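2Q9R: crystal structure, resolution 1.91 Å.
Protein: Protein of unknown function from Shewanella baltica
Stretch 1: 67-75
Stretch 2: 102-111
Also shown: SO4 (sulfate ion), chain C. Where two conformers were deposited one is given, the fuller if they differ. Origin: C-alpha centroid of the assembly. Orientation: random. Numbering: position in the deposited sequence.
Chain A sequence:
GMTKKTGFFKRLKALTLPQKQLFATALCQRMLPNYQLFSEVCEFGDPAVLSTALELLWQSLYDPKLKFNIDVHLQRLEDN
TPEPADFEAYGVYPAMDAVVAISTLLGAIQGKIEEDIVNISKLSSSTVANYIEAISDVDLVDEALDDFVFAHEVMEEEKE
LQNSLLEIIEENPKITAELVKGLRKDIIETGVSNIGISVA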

ATOM      1  N   LYS A  67      -1.227  12.816 -36.207  1.00 49.19           N
ATOM      2  CA  LYS A  67      -1.552  11.499 -36.763  1.00 49.65           C
ATOM      3  C   LYS A  67      -0.369  10.562 -36.604  1.00 47.03           C
ATOM      4  O   LYS A  67       0.784  10.997 -36.662  1.00 43.35           O
ATOM      5  CB  LYS A  67      -1.923  11.581 -38.241  1.00 51.65           C
ATOM      6  CG  LYS A  67      -3.374  11.971 -38.503  1.00 56.49           C
ATOM      7  N   PHE A  68      -0.655   9.287 -36.406  1.00 43.58           N
ATOM      8  CA  PHE A  68       0.396   8.275 -36.335  1.00 43.73           C
ATOM      9  C   PHE A  68      -0.188   6.913 -36.623  1.00 45.07           C
ATOM     10  O   PHE A  68      -1.402   6.750 -36.624  1.00 45.34           O
ATOM     11  CB  PHE A  68       1.131   8.311 -34.985  1.00 42.90           C
ATOM     12  CG  PHE A  68       0.258   8.032 -33.807  1.00 42.55           C
ATOM     13  CD1 PHE A  68      -0.484   9.048 -33.215  1.00 51.62           C
ATOM     14  CD2 PHE A  68       0.177   6.753 -33.269  1.00 37.71           C
ATOM     15  CE1 PHE A  68      -1.313   8.773 -32.109  1.00 50.68           C
ATOM     16  CE2 PHE A  68      -0.638   6.473 -32.184  1.00 44.49           C
ATOM     17  CZ  PHE A  68      -1.385   7.479 -31.598  1.00 44.90           C
ATOM     18  N   ASN A  69       0.686   5.943 -36.863  1.00 45.46           N
ATOM     19  CA  ASN A  69       0.291   4.575 -37.135  1.00 47.02           C
ATOM     20  C   ASN A  69      -0.074   3.746 -35.911  1.00 45.24           C
ATOM     21  O   ASN A  69       0.792   3.120 -35.300  1.00 46.43           O
ATOM     22  CB  ASN A  69       1.403   3.858 -37.896  1.00 50.27           C
ATOM     23  CG  ASN A  69       0.913   2.565 -38.547  1.00 55.70           C
ATOM     24  OD1 ASN A  69      -0.008   1.911 -38.050  1.00 57.82           O
ATOM     25  ND2 ASN A  69       1.529   2.197 -39.663  1.00 61.56           N
ATOM     26  N   ILE A  70      -1.362   3.696 -35.587  1.00 41.77           N
ATOM     27  CA  ILE A  70      -1.825   2.987 -34.414  1.00 41.91           C
ATOM     28  C   ILE A  70      -1.532   1.476 -34.445  1.00 39.87           C
ATOM     29  O   ILE A  70      -1.068   0.903 -33.462  1.00 41.42           O
ATOM     30  CB  ILE A  70      -3.343   3.254 -34.159  1.00 43.08           C
ATOM     31  CG1 ILE A  70      -3.569   4.730 -33.818  1.00 50.12           C
ATOM     32  CG2 ILE A  70      -3.853   2.373 -33.037  1.00 45.52           C
ATOM     33  CD1 ILE A  70      -4.980   5.040 -33.343  1.00 46.38           C
ATOM     34  N   ASP A  71      -1.800   0.838 -35.580  1.00 39.54           N
ATOM     35  CA  ASP A  71      -1.607  -0.589 -35.726  1.00 38.36           C
ATOM     36  C   ASP A  71      -0.188  -1.010 -35.458  1.00 39.45           C
ATOM     37  O   ASP A  71       0.041  -2.050 -34.841  1.00 44.32           O
ATOM     38  CB  ASP A  71      -2.013  -1.040 -37.150  1.00 40.29           C
ATOM     39  CG  ASP A  71      -3.522  -1.071 -37.358  1.00 47.96           C
ATOM     40  OD1 ASP A  71      -4.297  -0.912 -36.383  1.00 47.61           O
ATOM     41  OD2 ASP A  71      -3.943  -1.262 -38.527  1.00 56.36           O
ATOM     42  N   VAL A  72       0.785  -0.209 -35.878  1.00 40.30           N
ATOM     43  CA  VAL A  72       2.171  -0.608 -35.636  0.50 41.20           C
ATOM     44  C   VAL A  72       2.469  -0.557 -34.139  1.00 38.85           C
ATOM     45  O   VAL A  72       3.106  -1.455 -33.619  1.00 39.76           O
ATOM     46  CB  VAL A  72       3.219   0.183 -36.474  0.50 42.16           C
ATOM     47  CG1 VAL A  72       3.408   1.587 -35.942  0.50 42.81           C
ATOM     48  CG2 VAL A  72       4.545  -0.587 -36.479  0.50 41.46           C
ATOM     49  N   HIS A  73       1.962   0.443 -33.446  1.00 42.53           N
ATOM     50  CA  HIS A  73       2.077   0.460 -31.988  1.00 42.48           C
ATOM     51  C   HIS A  73       1.338  -0.671 -31.292  1.00 43.06           C
ATOM     52  O   HIS A  73       1.860  -1.242 -30.330  1.00 42.10           O
ATOM     53  CB  HIS A  73       1.618   1.815 -31.447  1.00 45.05           C
ATOM     54  CG  HIS A  73       2.573   2.902 -31.788  1.00 45.38           C
ATOM     55  ND1 HIS A  73       3.737   3.101 -31.075  1.00 49.62           N
ATOM     56  CD2 HIS A  73       2.596   3.782 -32.813  1.00 45.83           C
ATOM     57  CE1 HIS A  73       4.423   4.081 -31.635  1.00 47.10           C
ATOM     58  NE2 HIS A  73       3.755   4.511 -32.690  1.00 48.90           N
ATOM     59  N   LEU A  74       0.124  -0.985 -31.759  1.00 44.73           N
ATOM     60  CA  LEU A  74      -0.639  -2.120 -31.235  1.00 43.84           C
ATOM     61  C   LEU A  74       0.143  -3.415 -31.403  1.00 44.59           C
ATOM     62  O   LEU A  74       0.185  -4.251 -30.510  1.00 43.16           O
ATOM     63  CB  LEU A  74      -2.014  -2.248 -31.921  1.00 44.95           C
ATOM     64  CG  LEU A  74      -3.064  -1.201 -31.561  1.00 43.90           C
ATOM     65  CD1 LEU A  74      -4.335  -1.400 -32.423  1.00 40.29           C
ATOM     66  CD2 LEU A  74      -3.395  -1.244 -30.055  1.00 44.43           C
ATOM     67  N   GLN A  75       0.798  -3.574 -32.545  1.00 45.94           N
ATOM     68  CA  GLN A  75       1.607  -4.764 -32.751  1.00 45.07           C
ATOM     69  C   GLN A  75       2.824  -4.807 -31.842  1.00 44.38           C
ATOM     70  O   GLN A  75       3.167  -5.859 -31.310  1.00 45.13           O
ATOM     71  CB  GLN A  75       2.022  -4.900 -34.233  1.00 47.14           C
ATOM     72  CG  GLN A  75       2.725  -6.202 -34.517  1.00 46.02           C
ATOM     73  CD  GLN A  75       1.827  -7.384 -34.233  1.00 57.39           C
ATOM     74  OE1 GLN A  75       0.763  -7.507 -34.832  1.00 60.20           O
ATOM     75  NE2 GLN A  75       2.234  -8.244 -33.291  1.00 54.15           N
TER
HETATM   76  S   SO4 C 201      -4.084   3.433 -38.105  1.00 98.00           S
HETATM   77  O1  SO4 C 201      -3.779   3.409 -39.540  1.00101.35           O
HETATM   78  O2  SO4 C 201      -3.689   4.741 -37.554  1.00 88.04           O
HETATM   79  O3  SO4 C 201      -5.530   3.304 -37.857  1.00 83.62           O
HETATM   80  O4  SO4 C 201      -3.316   2.314 -37.529  1.00 84.68           O
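Stretch 2 102-111: ISTLLGAIQG

L106 forms the apolar centre of the contact: its CA-to-CB bond points toward stretch 1, and its CB lies 3.9 Å from CD2 of L74 and 4.2 Å from CG2 of I70. Stretch 2 enters as a helix already under way and runs nearly antiparallel to helix 70-75, with a signed crossing angle of -161° and a closest axial approach of 10.1 Å. The register reflects this direction: CA of I70 is 6.9 Å from CA of L106, and CA of L74 is 5.9 Å from CA of S103, so moving forward along one helix means moving back along the other. L74 (chi1 m, chi2 t) is a knob in the hole formed by S103, L106, G107 and Q110; its CD2 reaches to 3.4 Å from O of S103 and 4.2 Å from N of G107. Around this core, CD1 of L106 lies 4.2 Å from CB of H73, while its CD2 meets the edge of the F68 ring, 3.9 Å from CZ. CD1 of I70 touches CG2 of I109 at 4.4 Å.

Beside L74, a water bridges the helices, donating to O of L74 (2.7 Å) and hydrogen-bonding to OG of S103 (2.9 Å). The other polar edge is built on Q110, whose extended side chain (chi1 and chi2 both t) reaches the first turn of helix 70-75. There its NE2 donates to OD1 of D71 (2.9 Å, nearly linear at 171°) and to O3 of the sulfate (2.7 Å). The sulfate, probably from the crystallisation liquor, also accepts from the helix start, N of I70 to O2 at 3.2 Å and N of D71 to O4 at 2.9 Å. N69 caps this same end, its OD1 accepting from N of V72 at 3.1 Å.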

ATOM      1  N   ILE A 102      -3.106   0.067 -22.300  1.00 43.38           N
ATOM      2  CA  ILE A 102      -2.654   0.974 -23.328  1.00 42.55           C
ATOM      3  C   ILE A 102      -3.148   0.471 -24.670  1.00 41.61           C
ATOM      4  O   ILE A 102      -3.678   1.266 -25.473  1.00 39.48           O
ATOM      5  CB  ILE A 102      -1.109   1.146 -23.308  1.00 45.67           C
ATOM      6  CG1 ILE A 102      -0.699   1.807 -21.984  1.00 45.04           C
ATOM      7  CG2 ILE A 102      -0.676   1.985 -24.495  1.00 45.42           C
ATOM      8  CD1 ILE A 102       0.796   1.669 -21.609  1.00 37.43           C
ATOM      9  N   SER A 103      -3.036  -0.834 -24.903  1.00 39.81           N
ATOM     10  CA  SER A 103      -3.522  -1.404 -26.153  1.00 42.26           C
ATOM     11  C   SER A 103      -5.022  -1.179 -26.327  1.00 42.19           C
ATOM     12  O   SER A 103      -5.466  -0.816 -27.402  1.00 43.93           O
ATOM     13  CB  SER A 103      -3.236  -2.900 -26.237  1.00 43.20           C
ATOM     14  OG  SER A 103      -1.853  -3.185 -26.130  1.00 46.62           O
ATOM     15  N   THR A 104      -5.797  -1.463 -25.276  1.00 44.00           N
ATOM     16  CA  THR A 104      -7.250  -1.247 -25.271  1.00 41.94           C
ATOM     17  C   THR A 104      -7.604   0.229 -25.559  1.00 41.18           C
ATOM     18  O   THR A 104      -8.446   0.522 -26.379  1.00 41.89           O
ATOM     19  CB  THR A 104      -7.843  -1.674 -23.915  1.00 45.94           C
ATOM     20  OG1 THR A 104      -7.481  -3.038 -23.662  1.00 48.59           O
ATOM     21  CG2 THR A 104      -9.366  -1.504 -23.874  1.00 48.87           C
ATOM     22  N   LEU A 105      -6.915   1.157 -24.913  1.00 43.70           N
ATOM     23  CA  LEU A 105      -7.178   2.588 -25.163  1.00 43.12           C
ATOM     24  C   LEU A 105      -6.857   3.033 -26.593  1.00 45.79           C
ATOM     25  O   LEU A 105      -7.654   3.770 -27.228  1.00 43.21           O
ATOM     26  CB  LEU A 105      -6.421   3.433 -24.124  1.00 41.39           C
ATOM     27  CG  LEU A 105      -6.488   4.932 -24.338  1.00 46.31           C
ATOM     28  CD1 LEU A 105      -7.972   5.423 -24.482  1.00 43.12           C
ATOM     29  CD2 LEU A 105      -5.739   5.616 -23.185  1.00 36.83           C
ATOM     30  N   LEU A 106      -5.680   2.647 -27.103  1.00 45.73           N
ATOM     31  CA  LEU A 106      -5.343   2.940 -28.484  1.00 44.89           C
ATOM     32  C   LEU A 106      -6.360   2.307 -29.423  1.00 45.24           C
ATOM     33  O   LEU A 106      -6.790   2.933 -30.385  1.00 43.24           O
ATOM     34  CB  LEU A 106      -3.961   2.414 -28.843  1.00 48.71           C
ATOM     35  CG  LEU A 106      -2.732   3.270 -28.587  1.00 51.16           C
ATOM     36  CD1 LEU A 106      -1.473   2.421 -28.743  1.00 52.87           C
ATOM     37  CD2 LEU A 106      -2.715   4.460 -29.533  1.00 47.93           C
ATOM     38  N   GLY A 107      -6.765   1.075 -29.134  1.00 45.31           N
ATOM     39  CA  GLY A 107      -7.768   0.407 -29.968  1.00 46.85           C
ATOM     40  C   GLY A 107      -9.120   1.094 -29.931  1.00 48.52           C
ATOM     41  O   GLY A 107      -9.800   1.182 -30.946  1.00 49.51           O
ATOM     42  N   ALA A 108      -9.488   1.614 -28.766  1.00 49.64           N
ATOM     43  CA  ALA A 108     -10.760   2.312 -28.577  1.00 51.14           C
ATOM     44  C   ALA A 108     -10.790   3.660 -29.304  1.00 49.80           C
ATOM     45  O   ALA A 108     -11.791   4.009 -29.918  1.00 50.37           O
ATOM     46  CB  ALA A 108     -11.047   2.487 -27.102  1.00 50.21           C
ATOM     47  N   ILE A 109      -9.673   4.388 -29.244  1.00 51.37           N
ATOM     48  CA  ILE A 109      -9.450   5.637 -29.968  1.00 51.85           C
ATOM     49  C   ILE A 109      -9.590   5.418 -31.461  1.00 54.29           C
ATOM     50  O   ILE A 109     -10.221   6.206 -32.162  1.00 55.53           O
ATOM     51  CB  ILE A 109      -8.041   6.215 -29.615  1.00 53.35           C
ATOM     52  CG1 ILE A 109      -8.078   6.817 -28.210  1.00 51.95           C
ATOM     53  CG2 ILE A 109      -7.575   7.273 -30.606  1.00 53.10           C
ATOM     54  CD1 ILE A 109      -6.777   6.793 -27.495  1.00 51.45           C
ATOM     55  N   GLN A 110      -9.024   4.317 -31.939  1.00 56.12           N
ATOM     56  CA  GLN A 110      -9.058   3.992 -33.354  1.00 56.58           C
ATOM     57  C   GLN A 110     -10.493   3.718 -33.809  1.00 56.14           C
ATOM     58  O   GLN A 110     -10.902   4.171 -34.875  1.00 54.11           O
ATOM     59  CB  GLN A 110      -8.152   2.783 -33.614  1.00 56.89           C
ATOM     60  CG  GLN A 110      -8.027   2.361 -35.041  1.00 57.70           C
ATOM     61  CD  GLN A 110      -7.057   1.196 -35.210  1.00 58.37           C
ATOM     62  OE1 GLN A 110      -7.229   0.136 -34.606  1.00 63.32           O
ATOM     63  NE2 GLN A 110      -6.030   1.393 -36.034  1.00 54.79           N
ATOM     64  N   GLY A 111     -11.251   2.989 -32.989  1.00 56.55           N
ATOM     65  CA  GLY A 111     -12.637   2.641 -33.298  1.00 57.22           C
ATOM     66  C   GLY A 111     -13.709   3.557 -32.720  1.00 58.68           C
ATOM     67  O   GLY A 111     -14.893   3.271 -32.855  1.00 60.38           O
TER
HETATM   68  O   HOH W   1      -1.753  -4.646 -28.661  1.00 58.78           O